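Local coordinates for protein LP04448p (Drosophila melanogaster, PDB 2QK2) that probably binds tubulin through its TOG domains, like other XMAP215/Dis1 family proteins, and so acts at growing microtubule plus ends, at residues A[189-192]-A[193-197]; A[179-182]-A[183-186]; A[31-34]-A[35-39]; A[68-71]-A[72-75]. All coordinates share one frame; numbering follows the deposited sequence.

Contact 1: A[189-192]-A[193-197]; sequences DPTV and RDSSA
The guanidinium of R193 folds back over P190, and P190 O lies 3.8 Å above one of its faces, displaced from the centre of the group. NH2 of R193 lies 3.8 Å from P190 CB. The chain leaves the backbone extended and then bends at chi3 (53°), which turns the flat group back to the start of its own helix. This is the N-capped first turn of helix 190-207 in the HEAT-repeat fold of a TOG domain. D189 is the N-cap. Its OD1 accepts from V192 N at 3.0 Å, on the anti side and 25° out of the carboxylate plane, and more weakly from T191 N. R193 NH1 also approaches D194 OD1 as a salt bridge, but the placing of NH1 is doubtful. P190 O takes the backbone N of D194 at 2.9 Å. The buried side chains touch neighbouring helices. S195 OG is hydrogen-bonded to S151 of helix 147-161. S196 OG is hydrogen-bonded to T184 of helix 171-185. V192 O is gripped twice, by S196 N at 2.9 Å and by S196 OG at 2.8 Å. The two donors come from opposite faces of the carbonyl plane, and the hydroxyl lies 37° out of it.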
ATOM      1  N   ASP A 189      20.441   2.331  -9.691  1.00 42.58           N
ATOM      2  CA  ASP A 189      19.815   3.437  -8.973  1.00 41.32           C
ATOM      3  C   ASP A 189      20.002   3.345  -7.456  1.00 40.41           C
ATOM      4  O   ASP A 189      19.590   2.373  -6.824  1.00 40.46           O
ATOM      5  CB  ASP A 189      18.329   3.501  -9.323  1.00 41.64           C
ATOM      6  CG  ASP A 189      17.653   4.721  -8.746  1.00 42.29           C
ATOM      7  OD1 ASP A 189      17.465   4.772  -7.510  1.00 42.89           O
ATOM      8  OD2 ASP A 189      17.320   5.632  -9.531  1.00 42.64           O
ATOM      9  N   PRO A 190      20.620   4.373  -6.852  1.00 39.24           N
ATOM     10  CA  PRO A 190      20.889   4.448  -5.410  1.00 37.89           C
ATOM     11  C   PRO A 190      19.656   4.302  -4.514  1.00 36.41           C
ATOM     12  O   PRO A 190      19.691   3.589  -3.512  1.00 35.83           O
ATOM     13  CB  PRO A 190      21.542   5.823  -5.249  1.00 37.89           C
ATOM     14  CG  PRO A 190      22.171   6.062  -6.582  1.00 38.64           C
ATOM     15  CD  PRO A 190      21.106   5.586  -7.530  1.00 39.08           C
ATOM     16  N   THR A 191      18.574   4.989  -4.866  1.00 34.75           N
ATOM     17  CA  THR A 191      17.352   4.925  -4.072  1.00 32.69           C
ATOM     18  C   THR A 191      16.735   3.530  -4.125  1.00 29.72           C
ATOM     19  O   THR A 191      16.349   2.973  -3.097  1.00 29.64           O
ATOM     20  CB  THR A 191      16.314   5.949  -4.558  1.00 34.46           C
ATOM     21  OG1 THR A 191      16.908   7.254  -4.577  1.00 37.76           O
ATOM     22  CG2 THR A 191      15.106   5.971  -3.617  1.00 33.31           C
ATOM     23  N   VAL A 192      16.641   2.968  -5.325  1.00 27.47           N
ATOM     24  CA  VAL A 192      16.080   1.632  -5.486  1.00 27.17           C
ATOM     25  C   VAL A 192      16.889   0.646  -4.646  1.00 28.95           C
ATOM     26  O   VAL A 192      16.326  -0.219  -3.968  1.00 27.41           O
ATOM     27  CB  VAL A 192      16.101   1.206  -6.969  1.00 27.19           C
ATOM     28  CG1 VAL A 192      15.634  -0.247  -7.118  1.00 25.81           C
ATOM     29  CG2 VAL A 192      15.196   2.143  -7.777  1.00 25.70           C
ATOM     30  N   ARG A 193      18.212   0.796  -4.676  1.00 28.29           N
ATOM     31  CA  ARG A 193      19.086  -0.073  -3.898  1.00 29.83           C
ATOM     32  C   ARG A 193      18.812   0.077  -2.401  1.00 28.95           C
ATOM     33  O   ARG A 193      18.662  -0.920  -1.693  1.00 28.35           O
ATOM     34  CB  ARG A 193      20.562   0.234  -4.197  1.00 33.54           C
ATOM     35  CG  ARG A 193      21.539  -0.472  -3.258  1.00 40.06           C
ATOM     36  CD  ARG A 193      22.995  -0.282  -3.684  1.00 46.33           C
ATOM     37  NE  ARG A 193      23.359   1.123  -3.882  1.00 52.22           N
ATOM     38  CZ  ARG A 193      23.260   2.074  -2.954  1.00 54.78           C
ATOM     39  NH1 ARG A 193      22.804   1.788  -1.742  1.00 57.03           N
ATOM     40  NH2 ARG A 193      23.624   3.317  -3.240  1.00 55.58           N
ATOM     41  N   ASP A 194      18.745   1.316  -1.919  1.00 27.37           N
ATOM     42  CA  ASP A 194      18.484   1.546  -0.499  1.00 29.35           C
ATOM     43  C   ASP A 194      17.136   0.967  -0.080  1.00 27.70           C
ATOM     44  O   ASP A 194      17.014   0.362   0.984  1.00 27.11           O
ATOM     45  CB  ASP A 194      18.496   3.041  -0.166  1.00 32.74           C
ATOM     46  CG  ASP A 194      19.877   3.669  -0.302  1.00 38.02           C
ATOM     47  OD1 ASP A 194      20.886   2.927  -0.277  1.00 39.77           O
ATOM     48  OD2 ASP A 194      19.945   4.912  -0.421  1.00 40.39           O
ATOM     49  N   SER A 195      16.121   1.169  -0.914  1.00 25.74           N
ATOM     50  CA  SER A 195      14.786   0.661  -0.615  1.00 23.81           C
ATOM     51  C   SER A 195      14.803  -0.864  -0.575  1.00 23.90           C
ATOM     52  O   SER A 195      14.192  -1.478   0.301  1.00 24.45           O
ATOM     53  CB  SER A 195      13.790   1.160  -1.665  1.00 23.22           C
ATOM     54  OG  SER A 195      13.677   2.575  -1.610  1.00 24.22           O
ATOM     55  N   SER A 196      15.519  -1.477  -1.511  1.00 23.11           N
ATOM     56  CA  SER A 196      15.608  -2.930  -1.547  1.00 23.46           C
ATOM     57  C   SER A 196      16.324  -3.451  -0.301  1.00 24.42           C
ATOM     58  O   SER A 196      15.953  -4.490   0.250  1.00 22.90           O
ATOM     59  CB  SER A 196      16.360  -3.389  -2.797  1.00 23.08           C
ATOM     60  OG  SER A 196      15.694  -2.951  -3.967  1.00 22.94           O
ATOM     61  N   ALA A 197      17.355  -2.731   0.135  1.00 23.72           N
ATOM     62  CA  ALA A 197      18.103  -3.130   1.323  1.00 23.72           C
ATOM     63  C   ALA A 197      17.194  -3.057   2.548  1.00 22.68           C
ATOM     64  O   ALA A 197      17.253  -3.920   3.426  1.00 24.58           O
ATOM     65  CB  ALA A 197      19.318  -2.211   1.521  1.00 23.76           C
TER

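Contact 2: A[179-182]-A[183-186]; sequences TSLV and KTLN
V182 and N186 lie side by side and point the same way, with V182 CG1 3.6 Å from N186 ND2. The amide nitrogen ND2 is also near V182 O, but its angle is too poor for a hydrogen bond. V182 O accepts instead from N186 N at 3.1 Å. One residue back, L181 O takes L185 N at 2.8 Å. A chi1 of 53° sets the T184 hydroxyl between the backbone N and the carbonyl carbon, with OG1 3.1 Å from L181 O. The same OG1 also meets S196 of helix 190-207. On the exposed side, K183 runs back along the helix toward T179. Its chain bends at chi3 (-57°), and NZ ends 4.3 Å from T179 CG2. K183 N closes that turn on T179 O at 3.2 Å. Further out, other helices hold the buried side. L181 packs on A154 and I157 of helix 147-161 and on A199 and L200 of helix 190-207. L185 meets I227 of helix 221-233. N186 is the first residue to leave helical geometry. The contact is thus the C-terminal end of helix 171-185, with one side packed on neighbouring helices, as expected of a helix in a HEAT-repeat stack.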
ATOM      1  N   THR A 179      14.653 -13.192  -4.051  1.00 26.90           N
ATOM      2  CA  THR A 179      15.233 -13.165  -5.392  1.00 29.01           C
ATOM      3  C   THR A 179      14.901 -11.860  -6.110  1.00 28.54           C
ATOM      4  O   THR A 179      15.780 -11.224  -6.693  1.00 27.59           O
ATOM      5  CB  THR A 179      14.706 -14.335  -6.259  1.00 31.13           C
ATOM      6  OG1 THR A 179      15.196 -15.573  -5.736  1.00 32.67           O
ATOM      7  CG2 THR A 179      15.160 -14.185  -7.706  1.00 32.90           C
ATOM      8  N   SER A 180      13.630 -11.469  -6.064  1.00 25.40           N
ATOM      9  CA  SER A 180      13.185 -10.250  -6.724  1.00 25.08           C
ATOM     10  C   SER A 180      13.841  -9.004  -6.139  1.00 24.86           C
ATOM     11  O   SER A 180      14.254  -8.110  -6.878  1.00 22.96           O
ATOM     12  CB  SER A 180      11.661 -10.115  -6.623  1.00 25.69           C
ATOM     13  OG  SER A 180      11.009 -11.206  -7.247  1.00 26.89           O
ATOM     14  N   LEU A 181      13.925  -8.949  -4.812  1.00 22.13           N
ATOM     15  CA  LEU A 181      14.523  -7.812  -4.126  1.00 23.91           C
ATOM     16  C   LEU A 181      16.044  -7.737  -4.308  1.00 24.07           C
ATOM     17  O   LEU A 181      16.607  -6.645  -4.349  1.00 23.50           O
ATOM     18  CB  LEU A 181      14.169  -7.849  -2.629  1.00 21.86           C
ATOM     19  CG  LEU A 181      12.717  -7.484  -2.290  1.00 22.00           C
ATOM     20  CD1 LEU A 181      12.390  -7.825  -0.835  1.00 20.98           C
ATOM     21  CD2 LEU A 181      12.515  -6.005  -2.550  1.00 19.37           C
ATOM     22  N   VAL A 182      16.710  -8.884  -4.405  1.00 25.47           N
ATOM     23  CA  VAL A 182      18.160  -8.880  -4.600  1.00 28.48           C
ATOM     24  C   VAL A 182      18.433  -8.302  -5.985  1.00 30.66           C
ATOM     25  O   VAL A 182      19.428  -7.606  -6.206  1.00 31.27           O
ATOM     26  CB  VAL A 182      18.755 -10.300  -4.506  1.00 29.15           C
ATOM     27  CG1 VAL A 182      20.204 -10.301  -4.991  1.00 28.35           C
ATOM     28  CG2 VAL A 182      18.693 -10.782  -3.071  1.00 28.32           C
ATOM     29  N   LYS A 183      17.521  -8.577  -6.910  1.00 30.46           N
ATOM     30  CA  LYS A 183      17.650  -8.077  -8.269  1.00 33.24           C
ATOM     31  C   LYS A 183      17.617  -6.544  -8.270  1.00 32.29           C
ATOM     32  O   LYS A 183      18.469  -5.900  -8.875  1.00 33.36           O
ATOM     33  CB  LYS A 183      16.518  -8.640  -9.124  1.00 36.81           C
ATOM     34  CG  LYS A 183      16.785  -8.635 -10.617  1.00 41.89           C
ATOM     35  CD  LYS A 183      15.766  -9.510 -11.324  1.00 46.00           C
ATOM     36  CE  LYS A 183      15.807 -10.932 -10.765  1.00 50.12           C
ATOM     37  NZ  LYS A 183      14.622 -11.745 -11.163  1.00 51.44           N
ATOM     38  N   THR A 184      16.645  -5.952  -7.586  1.00 30.37           N
ATOM     39  CA  THR A 184      16.570  -4.497  -7.549  1.00 29.57           C
ATOM     40  C   THR A 184      17.681  -3.933  -6.662  1.00 29.96           C
ATOM     41  O   THR A 184      18.094  -2.783  -6.822  1.00 30.47           O
ATOM     42  CB  THR A 184      15.176  -3.998  -7.057  1.00 29.52           C
ATOM     43  OG1 THR A 184      14.847  -4.606  -5.802  1.00 27.74           O
ATOM     44  CG2 THR A 184      14.101  -4.343  -8.082  1.00 27.78           C
ATOM     45  N   LEU A 185      18.171  -4.749  -5.733  1.00 29.54           N
ATOM     46  CA  LEU A 185      19.251  -4.321  -4.846  1.00 30.89           C
ATOM     47  C   LEU A 185      20.503  -4.057  -5.679  1.00 33.10           C
ATOM     48  O   LEU A 185      21.302  -3.173  -5.365  1.00 32.79           O
ATOM     49  CB  LEU A 185      19.558  -5.407  -3.810  1.00 29.22           C
ATOM     50  CG  LEU A 185      20.768  -5.175  -2.897  1.00 28.84           C
ATOM     51  CD1 LEU A 185      20.492  -4.021  -1.935  1.00 26.83           C
ATOM     52  CD2 LEU A 185      21.068  -6.454  -2.124  1.00 27.67           C
ATOM     53  N   ASN A 186      20.662  -4.833  -6.746  1.00 35.41           N
ATOM     54  CA  ASN A 186      21.815  -4.693  -7.622  1.00 39.82           C
ATOM     55  C   ASN A 186      21.570  -3.717  -8.766  1.00 41.91           C
ATOM     56  O   ASN A 186      22.374  -3.624  -9.689  1.00 44.01           O
ATOM     57  CB  ASN A 186      22.228  -6.060  -8.173  1.00 38.97           C
ATOM     58  CG  ASN A 186      22.648  -7.024  -7.076  1.00 40.39           C
ATOM     59  OD1 ASN A 186      23.338  -6.644  -6.131  1.00 42.82           O
ATOM     60  ND2 ASN A 186      22.244  -8.278  -7.204  1.00 40.72           N
TER

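Contact 3: A[31-34]-A[35-39]; sequences LRKE and SLEVL
K33 and E37 cross on the surface of helix 29-45, four residues apart. K33 CB points away from the 35-39 segment, and the rest of the side chain has to return. CG is anti to the backbone N (chi1 170°) and lies 3.5 Å from E37 OE2. CD and CE pass the same oxygen at 3.7 Å and 3.6 Å. The chain bends twice, at chi3 (66°) and chi4 (70°), and this curls it round OE2. NZ ends in a salt bridge with E37 OE2, modelled at 2.4 Å; that length is too short to be trusted in detail. E37 reaches back to meet it, and its CG rests 3.2 Å from K33 O. The backbone ties the same pair, E37 N to K33 O at 2.8 Å. One residue on, V38 CG2 touches E34 O at 3.3 Å. E34 itself forms a salt bridge with K23 of helix 20-24, while L36 turns inward to L61 and M76. E34 OE2 and E37 OE2 are 5.8 Å apart, and each acid has a lysine partner. The lysine-glutamate pairing would probably offset these nearby like charges, though its exact geometry is doubtful.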
ATOM      1  N   LEU A  31     -15.034  20.883  -9.409  1.00 29.93           N
ATOM      2  CA  LEU A  31     -16.289  20.170  -9.228  1.00 30.01           C
ATOM      3  C   LEU A  31     -15.968  18.752  -8.765  1.00 28.56           C
ATOM      4  O   LEU A  31     -16.663  18.195  -7.915  1.00 28.86           O
ATOM      5  CB  LEU A  31     -17.096  20.141 -10.532  1.00 31.69           C
ATOM      6  CG  LEU A  31     -17.633  21.492 -11.022  1.00 33.10           C
ATOM      7  CD1 LEU A  31     -18.498  21.287 -12.267  1.00 33.05           C
ATOM      8  CD2 LEU A  31     -18.453  22.149  -9.918  1.00 30.87           C
ATOM      9  N   ARG A  32     -14.912  18.167  -9.323  1.00 25.80           N
ATOM     10  CA  ARG A  32     -14.520  16.822  -8.918  1.00 24.17           C
ATOM     11  C   ARG A  32     -14.087  16.907  -7.449  1.00 24.30           C
ATOM     12  O   ARG A  32     -14.413  16.034  -6.646  1.00 20.84           O
ATOM     13  CB  ARG A  32     -13.373  16.299  -9.796  1.00 22.97           C
ATOM     14  CG  ARG A  32     -13.721  16.234 -11.292  1.00 22.49           C
ATOM     15  CD  ARG A  32     -12.861  15.229 -12.062  1.00 21.59           C
ATOM     16  NE  ARG A  32     -11.456  15.613 -12.163  1.00 21.93           N
ATOM     17  CZ  ARG A  32     -10.994  16.625 -12.896  1.00 23.63           C
ATOM     18  NH1 ARG A  32     -11.825  17.380 -13.613  1.00 23.47           N
ATOM     19  NH2 ARG A  32      -9.691  16.880 -12.919  1.00 21.59           N
ATOM     20  N   LYS A  33     -13.369  17.977  -7.106  1.00 22.22           N
ATOM     21  CA  LYS A  33     -12.913  18.198  -5.734  1.00 24.51           C
ATOM     22  C   LYS A  33     -14.081  18.195  -4.746  1.00 24.53           C
ATOM     23  O   LYS A  33     -13.975  17.657  -3.637  1.00 24.42           O
ATOM     24  CB  LYS A  33     -12.177  19.540  -5.627  1.00 27.62           C
ATOM     25  CG  LYS A  33     -11.887  19.968  -4.191  1.00 33.08           C
ATOM     26  CD  LYS A  33     -11.288  21.359  -4.127  1.00 38.51           C
ATOM     27  CE  LYS A  33     -12.281  22.421  -4.579  1.00 41.76           C
ATOM     28  NZ  LYS A  33     -13.399  22.610  -3.616  1.00 42.30           N
ATOM     29  N   GLU A  34     -15.200  18.793  -5.142  1.00 23.26           N
ATOM     30  CA  GLU A  34     -16.361  18.852  -4.262  1.00 25.58           C
ATOM     31  C   GLU A  34     -16.864  17.476  -3.815  1.00 24.72           C
ATOM     32  O   GLU A  34     -17.223  17.299  -2.650  1.00 25.18           O
ATOM     33  CB  GLU A  34     -17.485  19.660  -4.929  1.00 27.29           C
ATOM     34  CG  GLU A  34     -17.041  21.087  -5.267  1.00 33.61           C
ATOM     35  CD  GLU A  34     -18.171  21.986  -5.747  1.00 37.42           C
ATOM     36  OE1 GLU A  34     -19.129  21.477  -6.367  1.00 37.99           O
ATOM     37  OE2 GLU A  34     -18.084  23.212  -5.514  1.00 39.31           O
ATOM     38  N   SER A  35     -16.888  16.502  -4.723  1.00 21.24           N
ATOM     39  CA  SER A  35     -17.328  15.155  -4.354  1.00 21.49           C
ATOM     40  C   SER A  35     -16.342  14.529  -3.367  1.00 21.01           C
ATOM     41  O   SER A  35     -16.744  13.984  -2.338  1.00 22.09           O
ATOM     42  CB  SER A  35     -17.437  14.249  -5.589  1.00 22.46           C
ATOM     43  OG  SER A  35     -18.622  14.501  -6.325  1.00 25.29           O
ATOM     44  N   LEU A  36     -15.050  14.608  -3.678  1.00 22.59           N
ATOM     45  CA  LEU A  36     -14.032  14.028  -2.805  1.00 23.46           C
ATOM     46  C   LEU A  36     -13.994  14.701  -1.426  1.00 25.36           C
ATOM     47  O   LEU A  36     -13.762  14.030  -0.413  1.00 24.63           O
ATOM     48  CB  LEU A  36     -12.651  14.080  -3.479  1.00 22.01           C
ATOM     49  CG  LEU A  36     -12.518  13.275  -4.784  1.00 25.40           C
ATOM     50  CD1 LEU A  36     -11.097  13.377  -5.308  1.00 22.31           C
ATOM     51  CD2 LEU A  36     -12.882  11.806  -4.544  1.00 24.76           C
ATOM     52  N   GLU A  37     -14.222  16.014  -1.385  1.00 26.56           N
ATOM     53  CA  GLU A  37     -14.235  16.758  -0.116  1.00 27.52           C
ATOM     54  C   GLU A  37     -15.288  16.194   0.819  1.00 26.67           C
ATOM     55  O   GLU A  37     -15.025  15.918   1.990  1.00 24.97           O
ATOM     56  CB  GLU A  37     -14.600  18.223  -0.324  1.00 31.76           C
ATOM     57  CG  GLU A  37     -13.504  19.127  -0.788  1.00 41.26           C
ATOM     58  CD  GLU A  37     -13.926  20.582  -0.676  1.00 45.38           C
ATOM     59  OE1 GLU A  37     -14.110  21.058   0.468  1.00 48.01           O
ATOM     60  OE2 GLU A  37     -14.093  21.240  -1.722  1.00 47.81           O
ATOM     61  N   VAL A  38     -16.502  16.073   0.295  1.00 25.97           N
ATOM     62  CA  VAL A  38     -17.618  15.561   1.070  1.00 25.31           C
ATOM     63  C   VAL A  38     -17.335  14.144   1.546  1.00 24.17           C
ATOM     64  O   VAL A  38     -17.597  13.808   2.698  1.00 23.97           O
ATOM     65  CB  VAL A  38     -18.920  15.585   0.239  1.00 26.23           C
ATOM     66  CG1 VAL A  38     -20.053  14.954   1.021  1.00 26.75           C
ATOM     67  CG2 VAL A  38     -19.277  17.027  -0.110  1.00 28.33           C
ATOM     68  N   LEU A  39     -16.795  13.315   0.657  1.00 23.46           N
ATOM     69  CA  LEU A  39     -16.482  11.937   1.010  1.00 23.30           C
ATOM     70  C   LEU A  39     -15.406  11.892   2.089  1.00 24.50           C
ATOM     71  O   LEU A  39     -15.543  11.179   3.084  1.00 22.51           O
ATOM     72  CB  LEU A  39     -15.993  11.159  -0.213  1.00 22.34           C
ATOM     73  CG  LEU A  39     -15.476   9.738   0.060  1.00 22.38           C
ATOM     74  CD1 LEU A  39     -16.599   8.858   0.596  1.00 21.32           C
ATOM     75  CD2 LEU A  39     -14.909   9.158  -1.231  1.00 18.08           C
TER

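Contact 4: A[68-71]-A[72-75]; sequences DSNV and VLVA
L73 presses a methyl against a carboxylate: its CD2 lies 3.3 Å from D68 OD2. The leucine is also twisted off the staggered positions, with chi1 at -98° and chi2 at 33°. D68 is held at its other oxygen. OD1 accepts from N70 N at 2.8 Å through its anti lone pair, which makes an Asx turn. N70 then caps the helix that follows. Its CG is anti to the backbone N (chi1 -170°), and this puts OD1 over the first turn. OD1 accepts from L73 N at 3.2 Å, and more weakly from V72 N at 2.9 Å. The backbone O of N70 takes V74 N at 3.1 Å, in the carbonyl plane. V74 CG2 packs over the turn, 3.6 Å from D68 O. The last link is A75 N to V71 O at 3.1 Å. So an Asx turn leads straight into an N-cap, and the pair shapes the short loop from helix 55-67 into helix 71-88. On one side helix 29-45 covers it: R32 forms a salt bridge with D68 OD2, and W29 touches N70 and L73. V71 and V74 instead meet V114 of helix 112-126.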
ATOM      1  N   ASP A  68      -6.711  10.871 -13.261  1.00 27.27           N
ATOM      2  CA  ASP A  68      -6.849  12.322 -13.108  1.00 28.19           C
ATOM      3  C   ASP A  68      -5.527  13.047 -13.342  1.00 28.36           C
ATOM      4  O   ASP A  68      -4.487  12.646 -12.818  1.00 26.24           O
ATOM      5  CB  ASP A  68      -7.400  12.673 -11.725  1.00 27.92           C
ATOM      6  CG  ASP A  68      -8.169  13.989 -11.718  1.00 31.49           C
ATOM      7  OD1 ASP A  68      -7.550  15.052 -11.949  1.00 31.84           O
ATOM      8  OD2 ASP A  68      -9.396  13.960 -11.485  1.00 30.95           O
ATOM      9  N   SER A  69      -5.569  14.112 -14.139  1.00 28.79           N
ATOM     10  CA  SER A  69      -4.365  14.884 -14.434  1.00 30.65           C
ATOM     11  C   SER A  69      -4.008  15.839 -13.299  1.00 30.20           C
ATOM     12  O   SER A  69      -2.893  16.356 -13.236  1.00 32.00           O
ATOM     13  CB  SER A  69      -4.546  15.683 -15.731  1.00 32.13           C
ATOM     14  OG  SER A  69      -5.662  16.555 -15.644  1.00 34.99           O
ATOM     15  N   ASN A  70      -4.958  16.061 -12.397  1.00 28.68           N
ATOM     16  CA  ASN A  70      -4.755  16.966 -11.270  1.00 29.18           C
ATOM     17  C   ASN A  70      -4.206  16.211 -10.047  1.00 28.72           C
ATOM     18  O   ASN A  70      -4.910  15.392  -9.452  1.00 27.21           O
ATOM     19  CB  ASN A  70      -6.092  17.637 -10.942  1.00 29.65           C
ATOM     20  CG  ASN A  70      -5.952  18.761  -9.945  1.00 33.34           C
ATOM     21  OD1 ASN A  70      -5.485  18.556  -8.823  1.00 33.69           O
ATOM     22  ND2 ASN A  70      -6.364  19.964 -10.347  1.00 32.78           N
ATOM     23  N   VAL A  71      -2.957  16.493  -9.670  1.00 27.25           N
ATOM     24  CA  VAL A  71      -2.339  15.803  -8.542  1.00 27.06           C
ATOM     25  C   VAL A  71      -3.005  16.056  -7.195  1.00 26.38           C
ATOM     26  O   VAL A  71      -2.878  15.248  -6.279  1.00 26.52           O
ATOM     27  CB  VAL A  71      -0.829  16.125  -8.428  1.00 28.58           C
ATOM     28  CG1 VAL A  71      -0.111  15.618  -9.663  1.00 27.02           C
ATOM     29  CG2 VAL A  71      -0.610  17.629  -8.249  1.00 27.34           C
ATOM     30  N   VAL A  72      -3.713  17.170  -7.065  1.00 23.15           N
ATOM     31  CA  VAL A  72      -4.405  17.449  -5.812  1.00 25.21           C
ATOM     32  C   VAL A  72      -5.564  16.453  -5.658  1.00 24.09           C
ATOM     33  O   VAL A  72      -5.851  15.977  -4.557  1.00 21.26           O
ATOM     34  CB  VAL A  72      -4.955  18.894  -5.781  1.00 25.21           C
ATOM     35  CG1 VAL A  72      -5.961  19.048  -4.657  1.00 28.21           C
ATOM     36  CG2 VAL A  72      -3.805  19.872  -5.580  1.00 27.01           C
ATOM     37  N   LEU A  73      -6.218  16.146  -6.772  1.00 22.73           N
ATOM     38  CA  LEU A  73      -7.331  15.199  -6.785  1.00 24.52           C
ATOM     39  C   LEU A  73      -6.813  13.773  -6.572  1.00 22.94           C
ATOM     40  O   LEU A  73      -7.446  12.971  -5.892  1.00 22.43           O
ATOM     41  CB  LEU A  73      -8.086  15.305  -8.113  1.00 25.94           C
ATOM     42  CG  LEU A  73      -9.360  16.166  -8.116  1.00 29.90           C
ATOM     43  CD1 LEU A  73      -9.235  17.332  -7.150  1.00 26.80           C
ATOM     44  CD2 LEU A  73      -9.638  16.646  -9.533  1.00 27.80           C
ATOM     45  N   VAL A  74      -5.660  13.464  -7.155  1.00 22.10           N
ATOM     46  CA  VAL A  74      -5.060  12.147  -6.992  1.00 21.35           C
ATOM     47  C   VAL A  74      -4.784  11.903  -5.507  1.00 23.25           C
ATOM     48  O   VAL A  74      -5.145  10.853  -4.968  1.00 22.28           O
ATOM     49  CB  VAL A  74      -3.749  12.033  -7.792  1.00 20.21           C
ATOM     50  CG1 VAL A  74      -3.027  10.732  -7.451  1.00 18.63           C
ATOM     51  CG2 VAL A  74      -4.064  12.087  -9.288  1.00 19.14           C
ATOM     52  N   ALA A  75      -4.172  12.884  -4.842  1.00 20.72           N
ATOM     53  CA  ALA A  75      -3.864  12.770  -3.412  1.00 20.26           C
ATOM     54  C   ALA A  75      -5.130  12.619  -2.580  1.00 20.87           C
ATOM     55  O   ALA A  75      -5.180  11.796  -1.665  1.00 19.59           O
ATOM     56  CB  ALA A  75      -3.077  13.998  -2.930  1.00 22.13           C
TER

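Overall arrangement
Along the chain the order is contact 3, contact 4, contact 2, contact 1, all within one all-helical TOG domain. They form two pairs. Contacts 3 and 4 have centres about 12 Å apart and join helix 29-45 to the start of helix 71-88. Contacts 1 and 2 have centres about 9 Å apart and join the consecutive helices 171-185 and 190-207. Contacts 2 and 3 are the most distant, with centres about 41 Å apart and the chain's centre between them. The pairs therefore mark separate parts of an elongated helical stack. Contacts 1, 2 and 4 lie at helix ends beside short loops; in related TOG domains intra-repeat loops along one edge bind tubulin, probably this edge.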